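Side-chain contacts in possible HxlR family transcriptional factor (Thermoplasma volcanium, PDB 3DF8), which probably binds DNA and regulates transcription, as expected of a dimeric winged helix-turn-helix protein of the HxlR family: residues Lys27-Met30 and Leu31-Val35; Gln43-Asn46 and Asp47-Ser51; Lys88-Asn91 and Val92-Leu96; Leu100-Ile103 and Ser104-Asp107. All coordinates share one frame; numbering follows the deposited sequence.

Interaction 1 (Lys27-Met30 and Leu31-Val35); sequences KYTM and LIISV. With ACT (acetate ion), chain C.
The carbonyl oxygen of M30, a selenomethionine, is gripped twice by S34 one turn on, in the first turns of helix 29-36 of the winged helix-turn-helix domain. S34 N bonds to M30 O at 2.9 Å, and S34 OG reaches the same M30 O at 2.6 Å. The two donors come from opposite faces of the carbonyl plane, the hydroxyl standing 36° out of it. With OG set beside its own backbone N (chi1 -58°), S34 folds its hydroxyl back onto the preceding turn. With alanine in place of S34, the M30 carbonyl would probably lose its side-chain donor and keep only the main-chain one from that residue.

Y28 takes the N-cap position: its O accepts from I32 N at 2.8 Å, and the apolar arm of I32 comes close to that carbonyl oxygen, CG1 3.3 Å from Y28 O. One residue on, T29 CG2 meets I33 CD1 at 4.2 Å, their side chains passing at a slant, while T29 OG1 hydrogen-bonds to L23 O and K26 O. Helices 21-25, 57-69 and 87-108 enclose these side chains, and L21 of the second subunit packs on M30. At the helix start, K27 CG sits over the rim of one Y28 ring face, and the bend at chi4 brings K27 NZ to an acetate ion, probably from the crystallisation liquor, with a hydrogen bond of 2.7 Å to its O.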
ATOM      1  N   LYS A  27      -0.524   6.108  -7.331  1.00 29.46           N
ATOM      2  CA  LYS A  27      -1.909   5.859  -7.684  1.00 28.20           C
ATOM      3  C   LYS A  27      -1.992   4.691  -8.673  1.00 28.47           C
ATOM      4  O   LYS A  27      -1.257   4.673  -9.666  1.00 27.82           O
ATOM      5  CB  LYS A  27      -2.565   7.118  -8.273  1.00 28.29           C
ATOM      6  CG  LYS A  27      -4.061   6.987  -8.314  1.00 27.35           C
ATOM      7  CD  LYS A  27      -4.763   8.298  -8.717  1.00 28.02           C
ATOM      8  CE  LYS A  27      -6.268   8.077  -8.716  1.00 32.06           C
ATOM      9  NZ  LYS A  27      -6.671   7.257  -7.511  1.00 36.20           N
ATOM     10  N   TYR A  28      -2.882   3.729  -8.383  1.00 28.32           N
ATOM     11  CA  TYR A  28      -3.165   2.568  -9.247  1.00 28.81           C
ATOM     12  C   TYR A  28      -2.229   1.369  -9.144  1.00 28.80           C
ATOM     13  O   TYR A  28      -2.562   0.302  -9.630  1.00 29.16           O
ATOM     14  CB  TYR A  28      -3.317   2.975 -10.720  1.00 29.50           C
ATOM     15  CG  TYR A  28      -4.425   3.985 -10.972  1.00 28.58           C
ATOM     16  CD1 TYR A  28      -4.119   5.277 -11.399  1.00 28.14           C
ATOM     17  CD2 TYR A  28      -5.778   3.635 -10.819  1.00 29.00           C
ATOM     18  CE1 TYR A  28      -5.122   6.191 -11.641  1.00 26.00           C
ATOM     19  CE2 TYR A  28      -6.778   4.552 -11.065  1.00 29.83           C
ATOM     20  CZ  TYR A  28      -6.443   5.823 -11.477  1.00 28.24           C
ATOM     21  OH  TYR A  28      -7.427   6.746 -11.744  1.00 32.25           O
ATOM     22  N   THR A  29      -1.054   1.535  -8.548  1.00 29.70           N
ATOM     23  CA  THR A  29      -0.048   0.444  -8.645  1.00 28.91           C
ATOM     24  C   THR A  29      -0.555  -0.818  -7.990  1.00 28.79           C
ATOM     25  O   THR A  29      -0.439  -1.908  -8.561  1.00 29.77           O
ATOM     26  CB  THR A  29       1.324   0.859  -8.083  1.00 28.38           C
ATOM     27  OG1 THR A  29       1.786   2.036  -8.771  1.00 29.94           O
ATOM     28  CG2 THR A  29       2.378  -0.293  -8.274  1.00 29.10           C
HETATM   29  N   MSE A  30      -1.146  -0.672  -6.804  1.00 28.10           N
HETATM   30  CA  MSE A  30      -1.655  -1.855  -6.085  1.00 29.83           C
HETATM   31  C   MSE A  30      -2.813  -2.468  -6.862  1.00 30.09           C
HETATM   32  O   MSE A  30      -2.954  -3.705  -6.946  1.00 30.64           O
HETATM   33  CB  MSE A  30      -2.045  -1.514  -4.645  1.00 28.47           C
HETATM   34  CG  MSE A  30      -0.838  -1.210  -3.782  1.00 31.09           C
HETATM   35 SE   MSE A  30      -1.331  -0.794  -1.929  0.70 33.89          SE
HETATM   36  CE  MSE A  30      -1.345   1.165  -2.141  1.00 34.51           C
ATOM     37  N   LEU A  31      -3.631  -1.618  -7.464  1.00 29.49           N
ATOM     38  CA  LEU A  31      -4.747  -2.125  -8.283  1.00 29.99           C
ATOM     39  C   LEU A  31      -4.230  -2.846  -9.536  1.00 30.67           C
ATOM     40  O   LEU A  31      -4.835  -3.854  -9.935  1.00 29.61           O
ATOM     41  CB  LEU A  31      -5.677  -1.009  -8.669  1.00 28.61           C
ATOM     42  CG  LEU A  31      -6.518  -0.430  -7.516  1.00 27.57           C
ATOM     43  CD1 LEU A  31      -7.274   0.813  -8.043  1.00 29.53           C
ATOM     44  CD2 LEU A  31      -7.399  -1.500  -6.870  1.00 32.58           C
ATOM     45  N   ILE A  32      -3.170  -2.331 -10.168  1.00 29.61           N
ATOM     46  CA  ILE A  32      -2.586  -3.015 -11.358  1.00 29.63           C
ATOM     47  C   ILE A  32      -2.081  -4.419 -10.940  1.00 29.77           C
ATOM     48  O   ILE A  32      -2.386  -5.432 -11.600  1.00 31.22           O
ATOM     49  CB  ILE A  32      -1.475  -2.186 -11.989  1.00 30.11           C
ATOM     50  CG1 ILE A  32      -2.089  -0.916 -12.638  1.00 28.44           C
ATOM     51  CG2 ILE A  32      -0.717  -3.038 -13.019  1.00 28.91           C
ATOM     52  CD1 ILE A  32      -1.082   0.262 -12.960  1.00 31.16           C
ATOM     53  N   ILE A  33      -1.286  -4.479  -9.876  1.00 29.65           N
ATOM     54  CA  ILE A  33      -0.832  -5.782  -9.348  1.00 29.78           C
ATOM     55  C   ILE A  33      -1.997  -6.714  -9.060  1.00 30.83           C
ATOM     56  O   ILE A  33      -1.950  -7.883  -9.396  1.00 31.62           O
ATOM     57  CB  ILE A  33       0.078  -5.611  -8.098  1.00 29.54           C
ATOM     58  CG1 ILE A  33       1.358  -4.851  -8.523  1.00 30.49           C
ATOM     59  CG2 ILE A  33       0.329  -6.959  -7.351  1.00 28.42           C
ATOM     60  CD1 ILE A  33       2.245  -4.356  -7.346  1.00 31.56           C
ATOM     61  N   SER A  34      -3.043  -6.179  -8.432  1.00 30.02           N
ATOM     62  CA  SER A  34      -4.216  -7.002  -8.100  1.00 29.45           C
ATOM     63  C   SER A  34      -4.927  -7.546  -9.352  1.00 28.34           C
ATOM     64  O   SER A  34      -5.261  -8.761  -9.441  1.00 29.92           O
ATOM     65  CB  SER A  34      -5.169  -6.154  -7.275  1.00 29.54           C
ATOM     66  OG  SER A  34      -4.514  -5.671  -6.099  1.00 33.14           O
ATOM     67  N   VAL A  35      -5.171  -6.690 -10.331  1.00 29.48           N
ATOM     68  CA  VAL A  35      -5.940  -7.165 -11.493  0.50 29.47           C
ATOM     69  C   VAL A  35      -5.102  -8.133 -12.336  1.00 29.83           C
ATOM     70  O   VAL A  35      -5.648  -9.019 -12.964  1.00 29.45           O
ATOM     71  CB  VAL A  35      -6.598  -6.030 -12.345  0.50 29.52           C
ATOM     72  CG1 VAL A  35      -7.629  -5.261 -11.516  0.50 29.61           C
ATOM     73  CG2 VAL A  35      -5.545  -5.087 -12.978  0.50 29.25           C
TER
HETATM   74  C   ACT C 110      -5.852   4.837  -6.015  1.00 56.93           C
HETATM   75  O   ACT C 110      -6.608   4.562  -6.981  1.00 56.76           O
HETATM   76  OXT ACT C 110      -6.155   5.868  -5.360  1.00 56.96           O
HETATM   77  CH3 ACT C 110      -4.649   4.005  -5.677  1.00 55.77           C

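Interaction 2 (Gln43-Asn46 and Asp47-Ser51); sequences QNFN and DIRSS
D47 and N44 exchange bonds where the chain enters helix 45-50. The N44 side chain, its CG wedged between backbone N and carbonyl carbon (chi1 62°), presents OD1 to D47 N at 2.8 Å, almost in line with the amide C=O. In return D47 OD2 accepts from N44 N at 2.9 Å, met on its anti side and out of the carboxylate plane. This reciprocal pair is a capping box. It satisfies the N-H groups of the N-cap residue and of D47 in the first turn, and the carboxylate is likely to be steadied by the helix dipole. The helix is probably the first of the helix-turn-helix unit.

N46 and R49 hold the outer side. In the conformer described, N46 OD1 takes R49 NH1 in the amide plane, on a lone pair; the 2.5 Å separation is short enough to be doubtful. A bend at chi3 of R49 turns the guanidinium steeply to the F45 ring, so that R49 NH2 stands in plane at the ring edge, 3.6 Å from F45 CE2. That nitrogen also bonds to S57 OG of helix 57-69. S50 N and S50 OG both bond to N46 O, from opposite faces of its plane.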
ATOM      1  N   GLN A  43      -3.375 -11.136 -19.748  1.00 34.69           N
ATOM      2  CA  GLN A  43      -4.237 -10.015 -20.169  1.00 33.10           C
ATOM      3  C   GLN A  43      -3.494  -9.071 -21.079  1.00 32.14           C
ATOM      4  O   GLN A  43      -2.313  -8.830 -20.863  1.00 31.59           O
ATOM      5  CB  GLN A  43      -4.680  -9.252 -18.928  1.00 33.74           C
ATOM      6  CG  GLN A  43      -5.226 -10.225 -17.875  1.00 37.32           C
ATOM      7  CD  GLN A  43      -5.553  -9.555 -16.540  1.00 43.97           C
ATOM      8  OE1 GLN A  43      -5.915  -8.377 -16.491  1.00 50.03           O
ATOM      9  NE2 GLN A  43      -5.452 -10.312 -15.465  1.00 44.66           N
ATOM     10  N   ASN A  44      -4.203  -8.505 -22.056  1.00 28.58           N
ATOM     11  CA  ASN A  44      -3.632  -7.452 -22.889  1.00 30.12           C
ATOM     12  C   ASN A  44      -3.862  -6.114 -22.215  1.00 29.00           C
ATOM     13  O   ASN A  44      -4.486  -6.059 -21.135  1.00 29.15           O
ATOM     14  CB  ASN A  44      -4.183  -7.515 -24.320  1.00 28.73           C
ATOM     15  CG  ASN A  44      -5.698  -7.295 -24.407  1.00 31.42           C
ATOM     16  OD1 ASN A  44      -6.307  -6.579 -23.609  1.00 29.93           O
ATOM     17  ND2 ASN A  44      -6.312  -7.935 -25.386  1.00 32.12           N
ATOM     18  N   PHE A  45      -3.365  -5.040 -22.832  1.00 29.73           N
ATOM     19  CA  PHE A  45      -3.364  -3.729 -22.196  1.00 30.13           C
ATOM     20  C   PHE A  45      -4.770  -3.212 -21.996  1.00 30.35           C
ATOM     21  O   PHE A  45      -5.083  -2.667 -20.918  1.00 29.85           O
ATOM     22  CB  PHE A  45      -2.563  -2.795 -23.052  1.00 29.47           C
ATOM     23  CG  PHE A  45      -2.314  -1.463 -22.447  1.00 29.78           C
ATOM     24  CD1 PHE A  45      -1.142  -1.212 -21.733  1.00 30.76           C
ATOM     25  CD2 PHE A  45      -3.218  -0.408 -22.682  1.00 30.09           C
ATOM     26  CE1 PHE A  45      -0.883   0.071 -21.211  1.00 30.36           C
ATOM     27  CE2 PHE A  45      -2.966   0.881 -22.187  1.00 30.04           C
ATOM     28  CZ  PHE A  45      -1.799   1.108 -21.442  1.00 30.03           C
ATOM     29  N   ASN A  46      -5.623  -3.441 -22.990  1.00 30.11           N
ATOM     30  CA  ASN A  46      -7.032  -3.025 -22.873  0.50 30.41           C
ATOM     31  C   ASN A  46      -7.768  -3.749 -21.765  1.00 30.53           C
ATOM     32  O   ASN A  46      -8.581  -3.145 -21.071  1.00 31.41           O
ATOM     33  CB  ASN A  46      -7.821  -3.199 -24.175  0.50 30.92           C
ATOM     34  CG  ASN A  46      -9.231  -2.665 -24.058  0.50 31.12           C
ATOM     35  OD1 ASN A  46      -9.433  -1.458 -23.967  0.50 32.62           O
ATOM     36  ND2 ASN A  46     -10.222  -3.557 -24.070  0.50 32.99           N
ATOM     37  N   ASP A  47      -7.482  -5.045 -21.600  1.00 30.93           N
ATOM     38  CA  ASP A  47      -8.106  -5.883 -20.539  1.00 32.46           C
ATOM     39  C   ASP A  47      -7.824  -5.260 -19.157  1.00 31.87           C
ATOM     40  O   ASP A  47      -8.707  -5.150 -18.292  1.00 30.64           O
ATOM     41  CB  ASP A  47      -7.496  -7.301 -20.477  1.00 33.84           C
ATOM     42  CG  ASP A  47      -7.895  -8.211 -21.636  1.00 36.73           C
ATOM     43  OD1 ASP A  47      -9.025  -8.044 -22.200  1.00 37.68           O
ATOM     44  OD2 ASP A  47      -7.065  -9.138 -21.944  1.00 37.94           O
ATOM     45  N   ILE A  48      -6.556  -4.914 -18.962  1.00 30.43           N
ATOM     46  CA  ILE A  48      -6.071  -4.334 -17.706  1.00 30.48           C
ATOM     47  C   ILE A  48      -6.718  -2.974 -17.476  1.00 30.36           C
ATOM     48  O   ILE A  48      -7.300  -2.724 -16.419  1.00 29.97           O
ATOM     49  CB  ILE A  48      -4.541  -4.191 -17.689  1.00 30.17           C
ATOM     50  CG1 ILE A  48      -3.880  -5.562 -17.803  1.00 30.92           C
ATOM     51  CG2 ILE A  48      -4.074  -3.553 -16.400  1.00 28.80           C
ATOM     52  CD1 ILE A  48      -2.381  -5.467 -18.308  1.00 31.00           C
ATOM     53  N   ARG A  49      -6.634  -2.099 -18.480  1.00 29.39           N
ATOM     54  CA  ARG A  49      -7.189  -0.748 -18.379  1.00 30.94           C
ATOM     55  C   ARG A  49      -8.698  -0.767 -18.081  1.00 30.35           C
ATOM     56  O   ARG A  49      -9.174  -0.027 -17.212  1.00 30.44           O
ATOM     57  CB  ARG A  49      -6.873   0.031 -19.673  1.00 30.61           C
ATOM     58  CG  ARG A  49      -7.429   1.468 -19.741  1.00 31.60           C
ATOM     59  CD  ARG A  49      -7.137   2.145 -21.111  1.00 34.32           C
ATOM     60  NE  ARG A  49      -7.759   1.400 -22.208  1.00 39.66           N
ATOM     61  CZ  ARG A  49      -7.261   1.260 -23.440  1.00 43.59           C
ATOM     62  NH1 ARG A  49      -7.935   0.549 -24.329  1.00 45.11           N
ATOM     63  NH2 ARG A  49      -6.099   1.813 -23.796  1.00 45.51           N
ATOM     64  N   SER A  50      -9.434  -1.659 -18.759  1.00 30.07           N
ATOM     65  CA  SER A  50     -10.879  -1.792 -18.578  1.00 31.54           C
ATOM     66  C   SER A  50     -11.264  -2.261 -17.191  1.00 31.04           C
ATOM     67  O   SER A  50     -12.378  -2.000 -16.728  1.00 30.98           O
ATOM     68  CB  SER A  50     -11.424  -2.795 -19.580  1.00 31.85           C
ATOM     69  OG  SER A  50     -11.362  -2.257 -20.881  1.00 35.55           O
ATOM     70  N   SER A  51     -10.336  -2.961 -16.538  1.00 30.50           N
ATOM     71  CA  SER A  51     -10.556  -3.535 -15.217  0.50 30.66           C
ATOM     72  C   SER A  51     -10.296  -2.539 -14.083  1.00 30.93           C
ATOM     73  O   SER A  51     -10.590  -2.825 -12.929  1.00 31.22           O
ATOM     74  CB  SER A  51      -9.657  -4.753 -15.025  0.50 30.43           C
ATOM     75  OG  SER A  51      -9.957  -5.756 -15.971  0.50 30.15           O
TER

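Interaction 3 (Lys88-Asn91 and Val92-Leu96); sequences KGMN and VRNSL
The selenium of M90, a selenomethionine, overlaps the aliphatic stem of R93, SE lying 4.1 Å from R93 CD as the two chains run side by side in the same direction. Bends at chi2 and chi3 (61° and 64°) curl the M90 chain, which keeps its selenium near this turn, and the same SE stands 4.1 Å from N94 OD1. Main-chain bonds include N94 N to M90 O at 2.8 Å.

On the neighbouring flank, a water joins two amides that do not touch directly: it accepts from N94 ND2 at 2.7 Å and donates a longer bond, 3.3 Å, to N91 OD1. V92 turns inward, its CG2 resting 3.4 Å from K88 O.

This is the start of helix 87-108, which follows the wing hairpin of strands 73-77 and 81-85 and packs on helix 29-36. R93 runs extended from CG to NE, carrying NE to S34 O and NH1 to R6 O of the second subunit; N91 ND2 bonds to Y102 OH of that subunit. The chemistry is divided: the stems of M90 and R93 pair along the helix, whereas the polar ends of R93 and N91 reach past it, binding helix 29-36 and the dimer partner.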
ATOM      1  N   LYS A  88       7.950 -12.782  -8.178  1.00 26.90           N
ATOM      2  CA  LYS A  88       7.977 -11.668  -7.181  1.00 27.64           C
ATOM      3  C   LYS A  88       6.673 -10.863  -7.150  1.00 27.48           C
ATOM      4  O   LYS A  88       6.180 -10.538  -6.055  1.00 28.05           O
ATOM      5  CB  LYS A  88       9.166 -10.734  -7.387  1.00 26.47           C
ATOM      6  CG  LYS A  88      10.540 -11.384  -7.087  1.00 29.97           C
ATOM      7  CD  LYS A  88      11.627 -10.436  -7.486  1.00 31.77           C
ATOM      8  CE  LYS A  88      13.000 -11.006  -7.120  1.00 34.52           C
ATOM      9  NZ  LYS A  88      14.101 -10.160  -7.708  1.00 37.09           N
ATOM     10  N   GLY A  89       6.112 -10.556  -8.320  1.00 27.29           N
ATOM     11  CA  GLY A  89       4.856  -9.778  -8.382  1.00 27.82           C
ATOM     12  C   GLY A  89       3.723 -10.553  -7.718  1.00 27.71           C
ATOM     13  O   GLY A  89       2.879  -9.961  -6.997  1.00 26.30           O
HETATM   14  N   MSE A  90       3.705 -11.864  -7.939  1.00 28.52           N
HETATM   15  CA  MSE A  90       2.664 -12.704  -7.310  1.00 29.23           C
HETATM   16  C   MSE A  90       2.831 -12.760  -5.770  1.00 29.18           C
HETATM   17  O   MSE A  90       1.843 -12.715  -5.014  1.00 28.95           O
HETATM   18  CB  MSE A  90       2.647 -14.126  -7.893  1.00 30.36           C
HETATM   19  CG  MSE A  90       1.474 -14.965  -7.329  1.00 32.97           C
HETATM   20 SE   MSE A  90      -0.325 -14.219  -7.749  0.55 36.03          SE
HETATM   21  CE  MSE A  90      -0.231 -14.402  -9.664  1.00 35.53           C
ATOM     22  N   ASN A  91       4.071 -12.785  -5.304  1.00 28.62           N
ATOM     23  CA  ASN A  91       4.327 -12.647  -3.866  1.00 28.64           C
ATOM     24  C   ASN A  91       3.815 -11.326  -3.295  1.00 27.84           C
ATOM     25  O   ASN A  91       3.200 -11.284  -2.226  1.00 27.84           O
ATOM     26  CB  ASN A  91       5.820 -12.788  -3.579  1.00 29.00           C
ATOM     27  CG  ASN A  91       6.326 -14.191  -3.822  1.00 29.45           C
ATOM     28  OD1 ASN A  91       5.565 -15.164  -3.747  1.00 27.66           O
ATOM     29  ND2 ASN A  91       7.602 -14.310  -4.120  1.00 28.75           N
ATOM     30  N   VAL A  92       4.098 -10.228  -3.976  1.00 27.04           N
ATOM     31  CA  VAL A  92       3.486  -8.959  -3.570  1.00 28.12           C
ATOM     32  C   VAL A  92       1.944  -9.057  -3.532  1.00 27.67           C
ATOM     33  O   VAL A  92       1.324  -8.597  -2.588  1.00 26.90           O
ATOM     34  CB  VAL A  92       3.934  -7.819  -4.526  1.00 28.20           C
ATOM     35  CG1 VAL A  92       3.161  -6.467  -4.236  1.00 27.42           C
ATOM     36  CG2 VAL A  92       5.493  -7.608  -4.426  1.00 30.21           C
ATOM     37  N   ARG A  93       1.352  -9.666  -4.554  1.00 28.09           N
ATOM     38  CA  ARG A  93      -0.107  -9.664  -4.658  1.00 28.32           C
ATOM     39  C   ARG A  93      -0.627 -10.436  -3.483  1.00 27.74           C
ATOM     40  O   ARG A  93      -1.615 -10.050  -2.851  1.00 27.95           O
ATOM     41  CB  ARG A  93      -0.575 -10.312  -5.942  1.00 28.07           C
ATOM     42  CG  ARG A  93      -2.095 -10.142  -6.121  1.00 25.86           C
ATOM     43  CD  ARG A  93      -2.556 -10.837  -7.356  1.00 26.49           C
ATOM     44  NE  ARG A  93      -3.941 -10.555  -7.714  1.00 28.18           N
ATOM     45  CZ  ARG A  93      -5.016 -11.153  -7.198  1.00 29.31           C
ATOM     46  NH1 ARG A  93      -6.241 -10.785  -7.599  1.00 25.94           N
ATOM     47  NH2 ARG A  93      -4.877 -12.124  -6.293  1.00 26.86           N
ATOM     48  N   ASN A  94       0.055 -11.531  -3.185  1.00 28.92           N
ATOM     49  CA  ASN A  94      -0.343 -12.413  -2.062  1.00 29.99           C
ATOM     50  C   ASN A  94      -0.419 -11.628  -0.736  1.00 32.12           C
ATOM     51  O   ASN A  94      -1.362 -11.803   0.026  1.00 31.33           O
ATOM     52  CB  ASN A  94       0.597 -13.624  -1.902  1.00 30.37           C
ATOM     53  CG  ASN A  94       0.383 -14.673  -2.978  1.00 32.67           C
ATOM     54  OD1 ASN A  94      -0.635 -14.660  -3.684  1.00 32.25           O
ATOM     55  ND2 ASN A  94       1.357 -15.580  -3.130  1.00 32.87           N
ATOM     56  N   SER A  95       0.564 -10.768  -0.475  1.00 32.21           N
ATOM     57  CA  SER A  95       0.536  -9.945   0.742  0.50 33.67           C
ATOM     58  C   SER A  95      -0.412  -8.766   0.650  1.00 33.56           C
ATOM     59  O   SER A  95      -0.857  -8.247   1.666  1.00 35.19           O
ATOM     60  CB  SER A  95       1.933  -9.468   1.128  0.50 33.85           C
ATOM     61  OG  SER A  95       2.841 -10.539   1.102  0.50 34.68           O
ATOM     62  N   LEU A  96      -0.745  -8.347  -0.567  1.00 32.37           N
ATOM     63  CA  LEU A  96      -1.620  -7.229  -0.772  1.00 32.67           C
ATOM     64  C   LEU A  96      -3.077  -7.543  -0.512  1.00 30.83           C
ATOM     65  O   LEU A  96      -3.790  -6.679   0.002  1.00 30.82           O
ATOM     66  CB  LEU A  96      -1.470  -6.746  -2.220  1.00 33.56           C
ATOM     67  CG  LEU A  96      -1.742  -5.354  -2.709  1.00 38.72           C
ATOM     68  CD1 LEU A  96      -1.143  -4.291  -1.735  1.00 35.81           C
ATOM     69  CD2 LEU A  96      -1.157  -5.217  -4.157  1.00 34.93           C
TER
HETATM   70  O   HOH W   1       4.220 -12.725   0.041  1.00 41.29           O
HETATM   71  O   HOH W   2       3.358 -15.322  -1.337  1.00 50.74           O

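Interaction 4 (Leu100-Ile103 and Ser104-Asp107); sequences LQYI and SVLD
The carbonyl oxygen of Q101 is met by two donors of the next turn, late in helix 87-108, the long C-terminal helix that faces the second subunit. V105 N bonds to Q101 O at 3.2 Å, and S104 OG of the conformer described approaches the same Q101 O at 2.5 Å, very short and doubtful. Y102 O accepts from L106 N at 2.9 Å, and the side chains of this i, i+4 pair also meet. Y102 has its CG opposite the main-chain nitrogen (chi1 -173°), which lays the ring along the next turn, and L106 covers one face of it: L106 CG is 4.1 Å from the ring centroid and 28° off the normal, a CH-pi contact. Y102 CE2 lies 3.7 Å from L106 CG, and V105 touches the ring obliquely at CD1 and CE1.

The Y102 hydroxyl bonds to N91 ND2 of the second subunit. Replacement of Y102 by alanine would probably bare the flank of L106 and leave N91 of that subunit without its hydroxyl partner.

I103 and D107 lie alongside each other, pointing the same way. The D107 carboxylate reaches S19 OG and V20 N of the second subunit, while its OD2 rests 3.7 Å from I103 CG2.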
ATOM      1  N   LEU A 100      -6.169  -5.106   0.932  1.00 28.17           N
ATOM      2  CA  LEU A 100      -7.272  -4.630   0.106  1.00 28.95           C
ATOM      3  C   LEU A 100      -8.654  -5.111   0.583  1.00 27.53           C
ATOM      4  O   LEU A 100      -9.623  -4.336   0.548  1.00 27.72           O
ATOM      5  CB  LEU A 100      -7.026  -4.898  -1.387  1.00 29.88           C
ATOM      6  CG  LEU A 100      -5.788  -4.158  -1.945  1.00 31.71           C
ATOM      7  CD1 LEU A 100      -5.662  -4.436  -3.444  1.00 34.06           C
ATOM      8  CD2 LEU A 100      -5.756  -2.639  -1.677  1.00 35.43           C
ATOM      9  N   GLN A 101      -8.748  -6.373   1.029  1.00 28.07           N
ATOM     10  CA  GLN A 101      -9.956  -6.885   1.606  1.00 28.02           C
ATOM     11  C   GLN A 101     -10.390  -5.957   2.748  1.00 28.41           C
ATOM     12  O   GLN A 101     -11.545  -5.520   2.786  1.00 27.55           O
ATOM     13  CB  GLN A 101      -9.733  -8.315   2.097  1.00 27.70           C
ATOM     14  CG  GLN A 101     -10.958  -8.976   2.719  1.00 29.75           C
ATOM     15  CD  GLN A 101     -10.669 -10.409   3.098  1.00 36.26           C
ATOM     16  OE1 GLN A 101      -9.778 -10.679   3.919  1.00 39.47           O
ATOM     17  NE2 GLN A 101     -11.404 -11.345   2.500  1.00 36.49           N
ATOM     18  N   TYR A 102      -9.454  -5.630   3.644  1.00 27.05           N
ATOM     19  CA  TYR A 102      -9.861  -4.858   4.818  1.00 27.21           C
ATOM     20  C   TYR A 102     -10.232  -3.440   4.400  1.00 26.42           C
ATOM     21  O   TYR A 102     -11.189  -2.885   4.915  1.00 27.13           O
ATOM     22  CB  TYR A 102      -8.820  -4.814   5.918  1.00 27.35           C
ATOM     23  CG  TYR A 102      -9.393  -4.154   7.157  1.00 26.25           C
ATOM     24  CD1 TYR A 102     -10.535  -4.666   7.768  1.00 27.25           C
ATOM     25  CD2 TYR A 102      -8.799  -3.027   7.723  1.00 25.54           C
ATOM     26  CE1 TYR A 102     -11.091  -4.076   8.913  1.00 26.32           C
ATOM     27  CE2 TYR A 102      -9.356  -2.421   8.870  1.00 24.84           C
ATOM     28  CZ  TYR A 102     -10.477  -2.949   9.461  1.00 26.75           C
ATOM     29  OH  TYR A 102     -11.038  -2.390  10.601  1.00 25.91           O
ATOM     30  N   ILE A 103      -9.486  -2.868   3.466  1.00 27.50           N
ATOM     31  CA  ILE A 103      -9.842  -1.579   2.885  1.00 27.88           C
ATOM     32  C   ILE A 103     -11.288  -1.566   2.369  1.00 27.65           C
ATOM     33  O   ILE A 103     -12.015  -0.584   2.583  1.00 27.73           O
ATOM     34  CB  ILE A 103      -8.855  -1.171   1.785  1.00 29.23           C
ATOM     35  CG1 ILE A 103      -7.537  -0.748   2.440  1.00 30.88           C
ATOM     36  CG2 ILE A 103      -9.382  -0.003   0.968  1.00 28.51           C
ATOM     37  CD1 ILE A 103      -6.440  -0.468   1.429  1.00 33.46           C
ATOM     38  N   SER A 104     -11.700  -2.637   1.699  1.00 27.79           N
ATOM     39  CA  SER A 104     -13.052  -2.682   1.172  0.50 27.34           C
ATOM     40  C   SER A 104     -14.050  -2.642   2.320  1.00 27.49           C
ATOM     41  O   SER A 104     -15.104  -2.004   2.199  1.00 28.21           O
ATOM     42  CB  SER A 104     -13.271  -3.884   0.244  0.50 27.70           C
ATOM     43  OG  SER A 104     -13.093  -5.103   0.923  0.50 26.64           O
ATOM     44  N   VAL A 105     -13.725  -3.308   3.435  1.00 27.35           N
ATOM     45  CA  VAL A 105     -14.579  -3.282   4.638  1.00 28.27           C
ATOM     46  C   VAL A 105     -14.662  -1.848   5.177  1.00 27.87           C
ATOM     47  O   VAL A 105     -15.754  -1.343   5.453  1.00 28.29           O
ATOM     48  CB  VAL A 105     -14.062  -4.248   5.736  1.00 28.99           C
ATOM     49  CG1 VAL A 105     -14.785  -4.021   7.102  1.00 28.92           C
ATOM     50  CG2 VAL A 105     -14.179  -5.714   5.278  1.00 29.40           C
ATOM     51  N   LEU A 106     -13.519  -1.200   5.341  1.00 27.98           N
ATOM     52  CA  LEU A 106     -13.505   0.219   5.757  1.00 29.11           C
ATOM     53  C   LEU A 106     -14.327   1.136   4.853  1.00 29.49           C
ATOM     54  O   LEU A 106     -15.038   2.019   5.350  1.00 28.40           O
ATOM     55  CB  LEU A 106     -12.083   0.737   5.856  1.00 29.16           C
ATOM     56  CG  LEU A 106     -11.182   0.142   6.931  1.00 28.98           C
ATOM     57  CD1 LEU A 106      -9.771   0.670   6.688  1.00 27.21           C
ATOM     58  CD2 LEU A 106     -11.614   0.505   8.323  1.00 28.46           C
ATOM     59  N   ASP A 107     -14.259   0.915   3.542  1.00 30.00           N
ATOM     60  CA  ASP A 107     -14.975   1.748   2.571  1.00 31.31           C
ATOM     61  C   ASP A 107     -16.489   1.669   2.729  1.00 32.94           C
ATOM     62  O   ASP A 107     -17.202   2.591   2.344  1.00 32.77           O
ATOM     63  CB  ASP A 107     -14.579   1.357   1.147  1.00 30.81           C
ATOM     64  CG  ASP A 107     -13.162   1.797   0.794  1.00 31.73           C
ATOM     65  OD1 ASP A 107     -12.622   2.698   1.495  1.00 32.85           O
ATOM     66  OD2 ASP A 107     -12.613   1.267  -0.197  1.00 30.11           O
TER

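Overall arrangement
The four interactions follow one another along the chain inside one winged helix-turn-helix domain. Interaction 1, on helix 29-36, lies about 4 Å from the chain centre (centre to centre) and touches the other three. V35 O to Q43 NE2 links it to interaction 2, whose centre is 12 Å away on helix 45-50; V92 and L96 pack against it from interaction 3, 11 Å between centres; L100 reaches it from interaction 4. Interactions 3 and 4 share helix 87-108, with centres 18 Å apart, and both face the second subunit, as does interaction 1. The core helix thus connects the probable DNA-binding side, containing interaction 2, with the dimer interface.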